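Local coordinates for protein dihydroorotase (Agrobacterium tumefaciens, PDB 2OGJ) that hydrolyses acetyl esters, deacetylating acetyl-(R)-mandelate in vitro, and carries a binuclear zinc centre in a TIM barrel of the amidohydrolase family, at residues Gly238-Glu243 with Phe272-Ala277; Asn249-Cys254 with Arg281-Phe286; Pro147-Ile152 with Val181-Trp186; Ala109-Phe114 with Asp158-Cys163. All coordinates share one frame; numbering follows the deposited sequence.

Interaction 1 (Gly238-Glu243 with Phe272-Ala277)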
loop_
_atom_site.group_PDB
_atom_site.type_symbol
_atom_site.label_atom_id
_atom_site.label_comp_id
_atom_site.label_asym_id
_atom_site.label_seq_id
_atom_site.Cartn_x
_atom_site.Cartn_y
_atom_site.Cartn_z
ATOM N N GLY A 238 -0.050 -25.412 -9.373
ATOM C CA GLY A 238 -0.173 -24.061 -9.878
ATOM C C GLY A 238 1.012 -23.621 -10.717
ATOM O O GLY A 238 1.035 -22.504 -11.252
ATOM N N SER A 239 2.005 -24.497 -10.851
ATOM C CA SER A 239 3.195 -24.158 -11.633
ATOM C C SER A 239 3.743 -25.336 -12.424
ATOM O O SER A 239 4.565 -25.160 -13.308
ATOM C CB SER A 239 4.286 -23.578 -10.710
ATOM O OG SER A 239 4.241 -24.146 -9.400
ATOM N N SER A 240 3.267 -26.533 -12.111
ATOM C CA SER A 240 3.719 -27.751 -12.782
ATOM C C SER A 240 3.187 -27.886 -14.205
ATOM O O SER A 240 1.998 -27.711 -14.445
ATOM C CB SER A 240 3.299 -28.977 -11.971
ATOM O OG SER A 240 3.425 -30.154 -12.743
ATOM N N ILE A 241 4.063 -28.204 -15.151
ATOM C CA ILE A 241 3.630 -28.362 -16.531
ATOM C C ILE A 241 2.898 -29.681 -16.750
ATOM O O ILE A 241 2.436 -29.957 -17.853
ATOM C CB ILE A 241 4.820 -28.317 -17.514
ATOM C CG1 ILE A 241 5.728 -29.543 -17.300
ATOM C CG2 ILE A 241 5.574 -27.011 -17.327
ATOM C CD1 ILE A 241 6.770 -29.759 -18.382
HETATM N N MSE A 242 2.784 -30.496 -15.705
HETATM C CA MSE A 242 2.121 -31.785 -15.847
HETATM C C MSE A 242 0.680 -31.798 -15.325
HETATM O O MSE A 242 -0.074 -32.736 -15.589
HETATM C CB MSE A 242 2.966 -32.880 -15.176
HETATM C CG MSE A 242 3.220 -34.127 -16.049
HETATM SE SE MSE A 242 3.553 -33.777 -17.810
HETATM C CE MSE A 242 4.992 -32.766 -17.692
ATOM N N GLU A 243 0.289 -30.748 -14.607
ATOM C CA GLU A 243 -1.070 -30.633 -14.072
ATOM C C GLU A 243 -2.014 -29.901 -15.042
ATOM O O GLU A 243 -3.236 -29.933 -14.890
ATOM C CB GLU A 243 -1.037 -29.886 -12.737
ATOM C CG GLU A 243 -0.099 -28.687 -12.759
ATOM C CD GLU A 243 -0.369 -27.671 -11.666
ATOM O OE1 GLU A 243 -0.723 -28.071 -10.532
ATOM O OE2 GLU A 243 -0.205 -26.462 -11.951
ATOM N N PHE A 272 10.923 -35.459 -9.936
ATOM C CA PHE A 272 11.307 -36.572 -10.804
ATOM C C PHE A 272 10.146 -36.899 -11.725
ATOM O O PHE A 272 10.334 -37.141 -12.921
ATOM C CB PHE A 272 11.595 -37.822 -9.985
ATOM C CG PHE A 272 12.927 -37.833 -9.333
ATOM C CD1 PHE A 272 14.088 -37.914 -10.094
ATOM C CD2 PHE A 272 13.029 -37.836 -7.950
ATOM C CE1 PHE A 272 15.340 -38.011 -9.489
ATOM C CE2 PHE A 272 14.278 -37.931 -7.328
ATOM C CZ PHE A 272 15.433 -38.021 -8.105
ATOM N N LYS A 273 8.948 -36.925 -11.143
ATOM C CA LYS A 273 7.728 -37.231 -11.869
ATOM C C LYS A 273 7.475 -36.266 -13.019
ATOM O O LYS A 273 7.205 -36.703 -14.137
ATOM C CB LYS A 273 6.556 -37.261 -10.894
ATOM C CG LYS A 273 6.837 -38.241 -9.775
ATOM C CD LYS A 273 5.658 -38.527 -8.868
ATOM C CE LYS A 273 6.012 -39.675 -7.908
ATOM N NZ LYS A 273 4.949 -39.971 -6.893
ATOM N N VAL A 274 7.576 -34.964 -12.773
ATOM C CA VAL A 274 7.360 -33.997 -13.843
ATOM C C VAL A 274 8.367 -34.234 -14.959
ATOM O O VAL A 274 7.994 -34.324 -16.127
ATOM C CB VAL A 274 7.502 -32.538 -13.354
ATOM C CG1 VAL A 274 7.556 -31.597 -14.543
ATOM C CG2 VAL A 274 6.328 -32.174 -12.458
ATOM N N ALA A 275 9.640 -34.354 -14.596
ATOM C CA ALA A 275 10.712 -34.572 -15.565
ATOM C C ALA A 275 10.573 -35.870 -16.349
ATOM O O ALA A 275 10.873 -35.915 -17.542
ATOM C CB ALA A 275 12.066 -34.541 -14.858
ATOM N N GLU A 276 10.130 -36.923 -15.675
ATOM C CA GLU A 276 9.973 -38.217 -16.325
ATOM C C GLU A 276 8.955 -38.064 -17.430
ATOM O O GLU A 276 9.230 -38.324 -18.600
ATOM C CB GLU A 276 9.482 -39.269 -15.328
ATOM C CG GLU A 276 9.969 -40.674 -15.636
ATOM C CD GLU A 276 9.209 -41.752 -14.880
ATOM O OE1 GLU A 276 9.030 -41.618 -13.646
ATOM O OE2 GLU A 276 8.796 -42.747 -15.522
ATOM N N ALA A 277 7.775 -37.618 -17.046
ATOM C CA ALA A 277 6.705 -37.413 -18.000
ATOM C C ALA A 277 7.126 -36.488 -19.147
ATOM O O ALA A 277 6.779 -36.713 -20.307
ATOM C CB ALA A 277 5.499 -36.851 -17.286
#
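V274, M242 and A277 carry this packing of a loop against the first turns of a helix. V274 and A277 stand three residues apart on the helix, so they present one face to the loop, and the selenomethionine M242 folds over it. Its chain bends at chi2 and chi3 (40° and 60°), which lays the selenium alongside the alanine methyl: SE of M242 is 3.7 Å from CB of A277. The terminal CE of M242 curls back over the helix backbone and lies 3.7 Å from the carbonyl O of V274. The two branches of V274 divide the rest of the loop between them. CG1, anti to the backbone N, crosses I241 obliquely and meets its CG1 at 3.9 Å; CG2 faces S240, with OG of S240 3.5 Å away.

No hydrogen bond joins the two segments; the polar bonds instead give the loop its shape. S240 OG, itself anti to its backbone N, accepts from N of M242 at 3.0 Å, the bond of an ST turn, within the type I turn from S240 to E243. The carboxylate of E243 reaches back to the start of the loop, where both oxygens receive the N-H of G238 through their syn lone pairs. These internal bonds shape the loop, while the contact itself is van der Waals packing.

I241 and V274 both rest on F233. I241 also packs on L247 and F248, and M242 on F248, so the loop 238-243 touches both helix 272-280 and helix 245-253.

Interaction 2 (Asn249-Cys254 with Arg281-Phe286)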
loop_
_atom_site.group_PDB
_atom_site.type_symbol
_atom_site.label_atom_id
_atom_site.label_comp_id
_atom_site.label_asym_id
_atom_site.label_seq_id
_atom_site.Cartn_x
_atom_site.Cartn_y
_atom_site.Cartn_z
ATOM N N ASN A 249 1.441 -27.994 -23.364
ATOM C CA ASN A 249 1.445 -27.759 -24.791
ATOM C C ASN A 249 2.130 -26.448 -25.117
ATOM O O ASN A 249 2.809 -26.325 -26.146
ATOM C CB ASN A 249 0.026 -27.855 -25.340
ATOM C CG ASN A 249 -0.564 -29.233 -25.104
ATOM O OD1 ASN A 249 0.121 -30.246 -25.260
ATOM N ND2 ASN A 249 -1.835 -29.279 -24.725
ATOM N N LEU A 250 1.972 -25.458 -24.253
ATOM C CA LEU A 250 2.598 -24.171 -24.500
ATOM C C LEU A 250 4.111 -24.251 -24.259
ATOM O O LEU A 250 4.890 -23.718 -25.036
ATOM C CB LEU A 250 1.958 -23.088 -23.618
ATOM C CG LEU A 250 2.495 -21.669 -23.830
ATOM C CD1 LEU A 250 2.379 -21.292 -25.283
ATOM C CD2 LEU A 250 1.739 -20.686 -22.967
ATOM N N ALA A 251 4.523 -24.931 -23.194
ATOM C CA ALA A 251 5.945 -25.071 -22.877
ATOM C C ALA A 251 6.673 -25.775 -24.019
ATOM O O ALA A 251 7.771 -25.377 -24.423
ATOM C CB ALA A 251 6.110 -25.861 -21.592
ATOM N N GLU A 252 6.048 -26.830 -24.531
ATOM C CA GLU A 252 6.602 -27.605 -25.634
ATOM C C GLU A 252 6.678 -26.767 -26.920
ATOM O O GLU A 252 7.602 -26.910 -27.712
ATOM C CB GLU A 252 5.737 -28.847 -25.848
ATOM C CG GLU A 252 6.099 -29.722 -27.040
ATOM C CD GLU A 252 5.134 -30.895 -27.175
ATOM O OE1 GLU A 252 3.919 -30.646 -27.337
ATOM O OE2 GLU A 252 5.580 -32.065 -27.103
ATOM N N ARG A 253 5.706 -25.889 -27.115
ATOM C CA ARG A 253 5.674 -25.045 -28.294
ATOM C C ARG A 253 6.737 -23.961 -28.168
ATOM O O ARG A 253 7.563 -23.784 -29.067
ATOM C CB ARG A 253 4.295 -24.416 -28.415
ATOM C CG ARG A 253 4.079 -23.546 -29.627
ATOM C CD ARG A 253 2.892 -22.674 -29.367
ATOM N NE ARG A 253 1.838 -23.414 -28.680
ATOM C CZ ARG A 253 0.790 -22.860 -28.077
ATOM N NH1 ARG A 253 0.632 -21.532 -28.064
ATOM N NH2 ARG A 253 -0.089 -23.651 -27.480
ATOM N N CYS A 254 6.710 -23.244 -27.046
ATOM C CA CYS A 254 7.669 -22.183 -26.790
ATOM C C CYS A 254 9.089 -22.723 -26.875
ATOM O O CYS A 254 10.034 -21.954 -27.055
ATOM C CB CYS A 254 7.415 -21.578 -25.416
ATOM S SG CYS A 254 5.797 -20.769 -25.253
ATOM N N ARG A 281 7.761 -37.633 -23.315
ATOM C CA ARG A 281 7.011 -36.978 -24.384
ATOM C C ARG A 281 7.934 -36.166 -25.283
ATOM O O ARG A 281 7.464 -35.338 -26.074
ATOM C CB ARG A 281 5.934 -36.046 -23.819
ATOM C CG ARG A 281 4.790 -36.730 -23.072
ATOM C CD ARG A 281 3.469 -36.085 -23.489
ATOM N NE ARG A 281 2.675 -35.565 -22.377
ATOM C CZ ARG A 281 1.783 -34.582 -22.507
ATOM N NH1 ARG A 281 1.584 -34.021 -23.696
ATOM N NH2 ARG A 281 1.090 -34.160 -21.454
ATOM N N GLY A 282 9.238 -36.394 -25.150
ATOM C CA GLY A 282 10.206 -35.692 -25.971
ATOM C C GLY A 282 10.619 -34.306 -25.497
ATOM O O GLY A 282 11.406 -33.642 -26.179
ATOM N N LEU A 283 10.035 -33.793 -24.330
ATOM C CA LEU A 283 10.460 -32.471 -23.867
ATOM C C LEU A 283 11.643 -32.558 -22.913
ATOM O O LEU A 283 11.519 -32.988 -21.757
ATOM C CB LEU A 283 9.311 -31.712 -23.187
ATOM C CG LEU A 283 9.600 -30.233 -22.858
ATOM C CD1 LEU A 283 10.076 -29.495 -24.113
ATOM C CD2 LEU A 283 8.337 -29.573 -22.277
ATOM N N LEU A 284 12.801 -32.159 -23.421
ATOM C CA LEU A 284 14.025 -32.165 -22.638
ATOM C C LEU A 284 14.363 -30.772 -22.128
ATOM O O LEU A 284 13.949 -29.756 -22.707
ATOM C CB LEU A 284 15.192 -32.655 -23.494
ATOM C CG LEU A 284 15.557 -34.126 -23.402
ATOM C CD1 LEU A 284 14.327 -34.990 -23.609
ATOM C CD2 LEU A 284 16.623 -34.407 -24.426
ATOM N N PRO A 285 15.093 -30.701 -21.013
ATOM C CA PRO A 285 15.424 -29.359 -20.550
ATOM C C PRO A 285 16.603 -28.886 -21.406
ATOM O O PRO A 285 17.435 -29.690 -21.827
ATOM C CB PRO A 285 15.780 -29.581 -19.079
ATOM C CG PRO A 285 16.329 -30.964 -19.070
ATOM C CD PRO A 285 15.368 -31.704 -19.976
ATOM N N PHE A 286 16.648 -27.594 -21.697
ATOM C CA PHE A 286 17.730 -27.032 -22.504
ATOM C C PHE A 286 19.052 -27.062 -21.733
ATOM O O PHE A 286 20.115 -27.325 -22.298
ATOM C CB PHE A 286 17.409 -25.587 -22.893
ATOM C CG PHE A 286 18.478 -24.936 -23.719
ATOM C CD1 PHE A 286 18.558 -25.179 -25.093
ATOM C CD2 PHE A 286 19.410 -24.082 -23.130
ATOM C CE1 PHE A 286 19.549 -24.581 -25.872
ATOM C CE2 PHE A 286 20.405 -23.482 -23.901
ATOM C CZ PHE A 286 20.470 -23.734 -25.282
#
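This is a loose surface contact in which one leucine sits among polar side chains, joining helix 245-253 of the TIM barrel to the chain that leaves the neighbouring helix 272-280. That helix ends in a Schellman motif: G282, with positive phi, is its C-prime residue, and the N-H groups of G282 and L283 turn back to carbonyls of the last turn. The reversal directs L283 at helix 245-253. Its CD2 does the touching, 4.4 Å from CB of A251 and 4.2 Å from the backbone N of E252. L283 also rests on L261 of strand 260-262, while A251 packs on L220 of helix 216-222.

E252 and R281, both exposed, lie next to the leucine contact. E252 runs extended, CG anti to the backbone N, and its OE2 stops 3.9 Å from the carbonyl O of R281. OD1 of N249 lies near the guanidinium plane of R281, at its edge, 4.3 Å from NH1, too far for a bond. The firm partners of R281 are a salt bridge to E245 and a cation-pi contact with F248.

OE2 of E252 and O of R281 are both acceptors and cannot bond each other. L283 and the E252 chain therefore share the contact without a directional bond between the segments.

Interaction 3 (Pro147-Ile152 with Val181-Trp186)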
loop_
_atom_site.group_PDB
_atom_site.type_symbol
_atom_site.label_atom_id
_atom_site.label_comp_id
_atom_site.label_asym_id
_atom_site.label_seq_id
_atom_site.Cartn_x
_atom_site.Cartn_y
_atom_site.Cartn_z
ATOM N N PRO A 147 11.125 -9.322 0.005
ATOM C CA PRO A 147 11.014 -9.412 -1.456
ATOM C C PRO A 147 11.694 -8.260 -2.213
ATOM O O PRO A 147 11.618 -7.105 -1.813
ATOM C CB PRO A 147 9.505 -9.433 -1.673
ATOM C CG PRO A 147 9.015 -10.141 -0.467
ATOM C CD PRO A 147 9.805 -9.489 0.636
ATOM N N GLU A 148 12.337 -8.572 -3.327
ATOM C CA GLU A 148 13.019 -7.536 -4.078
ATOM C C GLU A 148 12.181 -6.845 -5.155
ATOM O O GLU A 148 12.590 -5.811 -5.686
ATOM C CB GLU A 148 14.320 -8.081 -4.682
ATOM C CG GLU A 148 14.173 -9.028 -5.880
ATOM C CD GLU A 148 13.925 -10.482 -5.504
ATOM O OE1 GLU A 148 14.052 -11.353 -6.393
ATOM O OE2 GLU A 148 13.601 -10.776 -4.335
ATOM N N LEU A 149 11.018 -7.412 -5.477
ATOM C CA LEU A 149 10.115 -6.824 -6.477
ATOM C C LEU A 149 8.743 -6.584 -5.879
ATOM O O LEU A 149 7.749 -7.104 -6.375
ATOM C CB LEU A 149 9.957 -7.724 -7.699
ATOM C CG LEU A 149 11.011 -7.592 -8.790
ATOM C CD1 LEU A 149 10.683 -8.558 -9.909
ATOM C CD2 LEU A 149 11.028 -6.181 -9.315
ATOM N N ARG A 150 8.714 -5.783 -4.815
ATOM C CA ARG A 150 7.489 -5.442 -4.100
ATOM C C ARG A 150 6.643 -4.392 -4.813
ATOM O O ARG A 150 5.443 -4.283 -4.540
ATOM C CB ARG A 150 7.835 -4.954 -2.684
ATOM C CG ARG A 150 8.499 -6.025 -1.835
ATOM C CD ARG A 150 9.074 -5.470 -0.551
ATOM N NE ARG A 150 8.062 -4.801 0.252
ATOM C CZ ARG A 150 8.251 -4.431 1.514
ATOM N NH1 ARG A 150 9.417 -4.669 2.106
ATOM N NH2 ARG A 150 7.277 -3.827 2.185
ATOM N N ASP A 151 7.264 -3.627 -5.711
ATOM C CA ASP A 151 6.585 -2.582 -6.473
ATOM C C ASP A 151 7.587 -1.856 -7.377
ATOM O O ASP A 151 8.751 -2.227 -7.404
ATOM C CB ASP A 151 5.892 -1.598 -5.526
ATOM C CG ASP A 151 6.797 -1.113 -4.422
ATOM O OD1 ASP A 151 7.894 -0.598 -4.730
ATOM O OD2 ASP A 151 6.409 -1.244 -3.243
ATOM N N ILE A 152 7.158 -0.832 -8.111
ATOM C CA ILE A 152 8.084 -0.142 -9.010
ATOM C C ILE A 152 9.178 0.682 -8.380
ATOM O O ILE A 152 10.056 1.144 -9.090
ATOM C CB ILE A 152 7.377 0.795 -10.039
ATOM C CG1 ILE A 152 6.098 1.358 -9.434
ATOM C CG2 ILE A 152 7.190 0.079 -11.368
ATOM C CD1 ILE A 152 6.331 2.291 -8.315
ATOM N N VAL A 181 5.473 -14.978 -3.733
ATOM C CA VAL A 181 6.308 -14.870 -2.553
ATOM C C VAL A 181 7.204 -13.653 -2.728
ATOM O O VAL A 181 7.539 -12.979 -1.750
ATOM C CB VAL A 181 7.164 -16.134 -2.370
ATOM C CG1 VAL A 181 8.444 -15.826 -1.575
ATOM C CG2 VAL A 181 6.332 -17.190 -1.658
ATOM N N ILE A 182 7.571 -13.365 -3.978
ATOM C CA ILE A 182 8.428 -12.226 -4.277
ATOM C C ILE A 182 7.594 -11.031 -4.735
ATOM O O ILE A 182 7.563 -9.988 -4.074
ATOM C CB ILE A 182 9.451 -12.522 -5.416
ATOM C CG1 ILE A 182 10.363 -13.702 -5.057
ATOM C CG2 ILE A 182 10.274 -11.268 -5.694
ATOM C CD1 ILE A 182 9.726 -15.081 -5.265
ATOM N N THR A 183 6.922 -11.190 -5.875
ATOM C CA THR A 183 6.127 -10.118 -6.437
ATOM C C THR A 183 4.771 -9.922 -5.794
ATOM O O THR A 183 4.037 -9.016 -6.171
ATOM C CB THR A 183 5.971 -10.287 -7.960
ATOM O OG1 THR A 183 5.588 -11.627 -8.275
ATOM C CG2 THR A 183 7.281 -9.978 -8.642
ATOM N N GLY A 184 4.431 -10.758 -4.820
ATOM C CA GLY A 184 3.155 -10.591 -4.145
ATOM C C GLY A 184 1.887 -10.594 -4.991
ATOM O O GLY A 184 1.498 -11.632 -5.536
ATOM N N SER A 185 1.235 -9.437 -5.105
ATOM C CA SER A 185 -0.010 -9.360 -5.858
ATOM C C SER A 185 0.005 -8.764 -7.257
ATOM O O SER A 185 -0.995 -8.904 -7.957
ATOM C CB SER A 185 -1.087 -8.625 -5.041
ATOM O OG SER A 185 -1.539 -9.380 -3.925
ATOM N N TRP A 186 1.087 -8.123 -7.705
ATOM C CA TRP A 186 1.016 -7.540 -9.053
ATOM C C TRP A 186 1.472 -8.358 -10.254
ATOM O O TRP A 186 1.711 -7.802 -11.333
ATOM C CB TRP A 186 1.657 -6.136 -9.106
ATOM C CG TRP A 186 3.138 -6.039 -9.004
ATOM C CD1 TRP A 186 3.943 -6.739 -8.166
ATOM C CD2 TRP A 186 3.983 -5.103 -9.691
ATOM N NE1 TRP A 186 5.246 -6.297 -8.277
ATOM C CE2 TRP A 186 5.299 -5.292 -9.208
ATOM C CE3 TRP A 186 3.758 -4.124 -10.660
ATOM C CZ2 TRP A 186 6.386 -4.540 -9.663
ATOM C CZ3 TRP A 186 4.843 -3.374 -11.113
ATOM C CH2 TRP A 186 6.139 -3.589 -10.612
#
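Two loops of this TIM barrel meet near its zinc site: 147-152 lies between strand 128-132 and helix 157-165, while 181-186 leaves the short helix 180-183 through a type II' turn from T183 to W186.

The proline ring of P147 sits on backbone carbonyls, its CB 3.1 Å from O of I182 and its CG 3.4 Å from O of V181. Apolar contacts follow. CB of L149 meets the methyl CG2 of T183 at 3.6 Å, the two side chains side by side and pointing the same way. CG2 of I182 lies 4.1 Å from CB of L149 and also touches the carboxylate of E148, which is already engaged in a salt bridge with R177 and a hydrogen bond from N134. I152 crosses W186 at about a right angle, CG2 against CH2 at 3.9 Å.

The indole of W186 also has CA of D151 over one face, 3.6 Å above the ring plane toward the rim. The 147-152 loop also meets neighbouring subunits: R150 forms a salt bridge with D151 of the fourth subunit.

Polar contacts converge on one backbone oxygen. L149 O receives a CA-H...O contact from T183, and NE1 of W186 donates to it at 3.2 Å in a nearly straight bond (169°); L149 O lies in the indole plane, yet NE1 stands 40° out of the carbonyl plane.

Interaction 4 (Ala109-Phe114 with Asp158-Cys163)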
loop_
_atom_site.group_PDB
_atom_site.type_symbol
_atom_site.label_atom_id
_atom_site.label_comp_id
_atom_site.label_asym_id
_atom_site.label_seq_id
_atom_site.Cartn_x
_atom_site.Cartn_y
_atom_site.Cartn_z
ATOM N N ALA A 109 22.415 -10.253 -6.867
ATOM C CA ALA A 109 22.670 -8.829 -6.763
ATOM C C ALA A 109 21.816 -8.039 -7.761
ATOM O O ALA A 109 21.465 -8.554 -8.823
ATOM C CB ALA A 109 24.144 -8.532 -7.007
ATOM N N GLY A 110 21.483 -6.800 -7.390
ATOM C CA GLY A 110 20.715 -5.919 -8.255
ATOM C C GLY A 110 21.653 -4.805 -8.687
ATOM O O GLY A 110 22.865 -4.973 -8.635
ATOM N N GLU A 111 21.144 -3.665 -9.124
ATOM C CA GLU A 111 22.074 -2.616 -9.500
ATOM C C GLU A 111 22.717 -1.999 -8.257
ATOM O O GLU A 111 23.831 -1.500 -8.317
ATOM C CB GLU A 111 21.387 -1.543 -10.371
ATOM C CG GLU A 111 20.059 -0.977 -9.860
ATOM C CD GLU A 111 20.208 -0.030 -8.668
ATOM O OE1 GLU A 111 21.169 0.771 -8.655
ATOM O OE2 GLU A 111 19.352 -0.069 -7.752
ATOM N N ALA A 112 22.027 -2.063 -7.125
ATOM C CA ALA A 112 22.538 -1.494 -5.882
ATOM C C ALA A 112 23.935 -2.000 -5.463
ATOM O O ALA A 112 24.851 -1.195 -5.259
ATOM C CB ALA A 112 21.528 -1.720 -4.736
ATOM N N ASN A 113 24.110 -3.311 -5.316
ATOM C CA ASN A 113 25.422 -3.805 -4.915
ATOM C C ASN A 113 26.120 -4.754 -5.870
ATOM O O ASN A 113 26.823 -5.650 -5.425
ATOM C CB ASN A 113 25.387 -4.432 -3.503
ATOM C CG ASN A 113 24.550 -5.703 -3.415
ATOM O OD1 ASN A 113 24.043 -6.223 -4.413
ATOM N ND2 ASN A 113 24.410 -6.215 -2.198
ATOM N N PHE A 114 25.964 -4.554 -7.176
ATOM C CA PHE A 114 26.641 -5.432 -8.115
ATOM C C PHE A 114 28.147 -5.173 -8.107
ATOM O O PHE A 114 28.939 -6.098 -8.296
ATOM C CB PHE A 114 26.117 -5.266 -9.551
ATOM C CG PHE A 114 26.781 -6.201 -10.538
ATOM C CD1 PHE A 114 26.313 -7.506 -10.707
ATOM C CD2 PHE A 114 27.929 -5.808 -11.227
ATOM C CE1 PHE A 114 26.982 -8.414 -11.547
ATOM C CE2 PHE A 114 28.613 -6.698 -12.068
ATOM C CZ PHE A 114 28.142 -8.010 -12.234
ATOM N N ASP A 158 17.048 3.323 -15.214
ATOM C CA ASP A 158 18.244 4.100 -15.525
ATOM C C ASP A 158 19.481 3.512 -14.843
ATOM O O ASP A 158 20.532 3.356 -15.472
ATOM C CB ASP A 158 18.041 5.567 -15.126
ATOM C CG ASP A 158 17.238 6.363 -16.169
ATOM O OD1 ASP A 158 16.448 7.244 -15.754
ATOM O OD2 ASP A 158 17.408 6.127 -17.397
ATOM N N ARG A 159 19.363 3.170 -13.563
ATOM C CA ARG A 159 20.499 2.588 -12.872
ATOM C C ARG A 159 20.842 1.192 -13.422
ATOM O O ARG A 159 22.012 0.801 -13.447
ATOM C CB ARG A 159 20.231 2.557 -11.371
ATOM C CG ARG A 159 20.397 3.920 -10.715
ATOM C CD ARG A 159 20.363 3.815 -9.198
ATOM N NE ARG A 159 20.661 5.081 -8.517
ATOM C CZ ARG A 159 19.868 6.155 -8.519
ATOM N NH1 ARG A 159 18.704 6.136 -9.175
ATOM N NH2 ARG A 159 20.236 7.254 -7.862
ATOM N N ILE A 160 19.834 0.452 -13.880
ATOM C CA ILE A 160 20.096 -0.853 -14.462
ATOM C C ILE A 160 20.879 -0.622 -15.757
ATOM O O ILE A 160 21.854 -1.311 -16.045
ATOM C CB ILE A 160 18.802 -1.608 -14.785
ATOM C CG1 ILE A 160 18.140 -2.084 -13.490
ATOM C CG2 ILE A 160 19.104 -2.776 -15.695
ATOM C CD1 ILE A 160 16.759 -2.740 -13.680
ATOM N N LEU A 161 20.458 0.361 -16.542
ATOM C CA LEU A 161 21.172 0.643 -17.785
ATOM C C LEU A 161 22.591 1.099 -17.470
ATOM O O LEU A 161 23.537 0.717 -18.156
ATOM C CB LEU A 161 20.456 1.720 -18.612
ATOM C CG LEU A 161 19.093 1.385 -19.223
ATOM C CD1 LEU A 161 18.723 2.451 -20.234
ATOM C CD2 LEU A 161 19.139 0.035 -19.897
ATOM N N GLU A 162 22.731 1.921 -16.436
ATOM C CA GLU A 162 24.043 2.415 -16.049
ATOM C C GLU A 162 24.903 1.221 -15.590
ATOM O O GLU A 162 26.020 1.028 -16.068
ATOM C CB GLU A 162 23.897 3.459 -14.935
ATOM C CG GLU A 162 25.192 4.166 -14.564
ATOM C CD GLU A 162 25.112 4.843 -13.204
ATOM O OE1 GLU A 162 24.718 4.163 -12.227
ATOM O OE2 GLU A 162 25.445 6.043 -13.108
ATOM N N CYS A 163 24.356 0.402 -14.689
ATOM C CA CYS A 163 25.061 -0.778 -14.174
ATOM C C CYS A 163 25.544 -1.745 -15.263
ATOM O O CYS A 163 26.666 -2.235 -15.214
ATOM C CB CYS A 163 24.172 -1.551 -13.188
ATOM S SG CYS A 163 25.017 -2.912 -12.334
#
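E111 and R159 cross obliquely, and it is their carbon chains that meet while their charged ends turn to other partners. E111 is curled: CG sits between the backbone N and the carbonyl carbon (chi1 49°) and the chain bends again at chi2, folding the carboxylate over the base of the arginine. R159 instead runs extended from CG to NE. As a result OE1 of E111 lies 3.2 Å from CD of R159 and 3.4 Å from its CB, but 4.3 Å from NE, beyond a salt bridge. The carboxylate and guanidinium planes are 68° apart, far from the coplanar arrangement of a paired carboxylate and guanidinium. R159 makes its salt bridge with D156, just before its own helix, and OE2 of E111 is bound by S137 and by R145 of the fourth subunit. Opposite charges may still attract across the gap, a reminder that proximity alone does not make an ion pair.

One turn further along the helix, C163 touches both E111 and F114. Its CB faces CB of E111 at 4.0 Å. The sulfur is anti to the backbone N, which carries it to F114: SG approaches CB at 3.8 Å and stands 5.0 Å from the ring centroid, an oblique sulfur-aromatic contact 47° off the ring normal.

F114 opens helix 114-122, so this contact sets the loop after strand 100-106 and the start of that helix against helix 157-165. F114 and C163 both rest on I171 of strand 171-173, and I160 packs on I197 and L201 of helix 189-201.

The four contacts form two neighbouring pairs on one barrel. Interaction 1 sets the loop before helix 245-253 against helix 272-280, and interaction 2 sets the first helix against the chain leaving the second; their segments alternate along the chain, their centres are 11 Å apart, and they touch where CD1 of I241 meets CD2 of L283 at 4.2 Å. Interactions 3 and 4 also alternate, with centres 18 Å apart and nearest atoms about 8 Å apart; both reach the fourth subunit. Interaction 3 comes closest to the metal centre: the side chain of I182 is about 7 Å from a zinc ion and about 4 Å from that of the zinc ligand H208. Interactions 2 and 4 are more remote, their nearest side chains about 12 Å from H231 and H79.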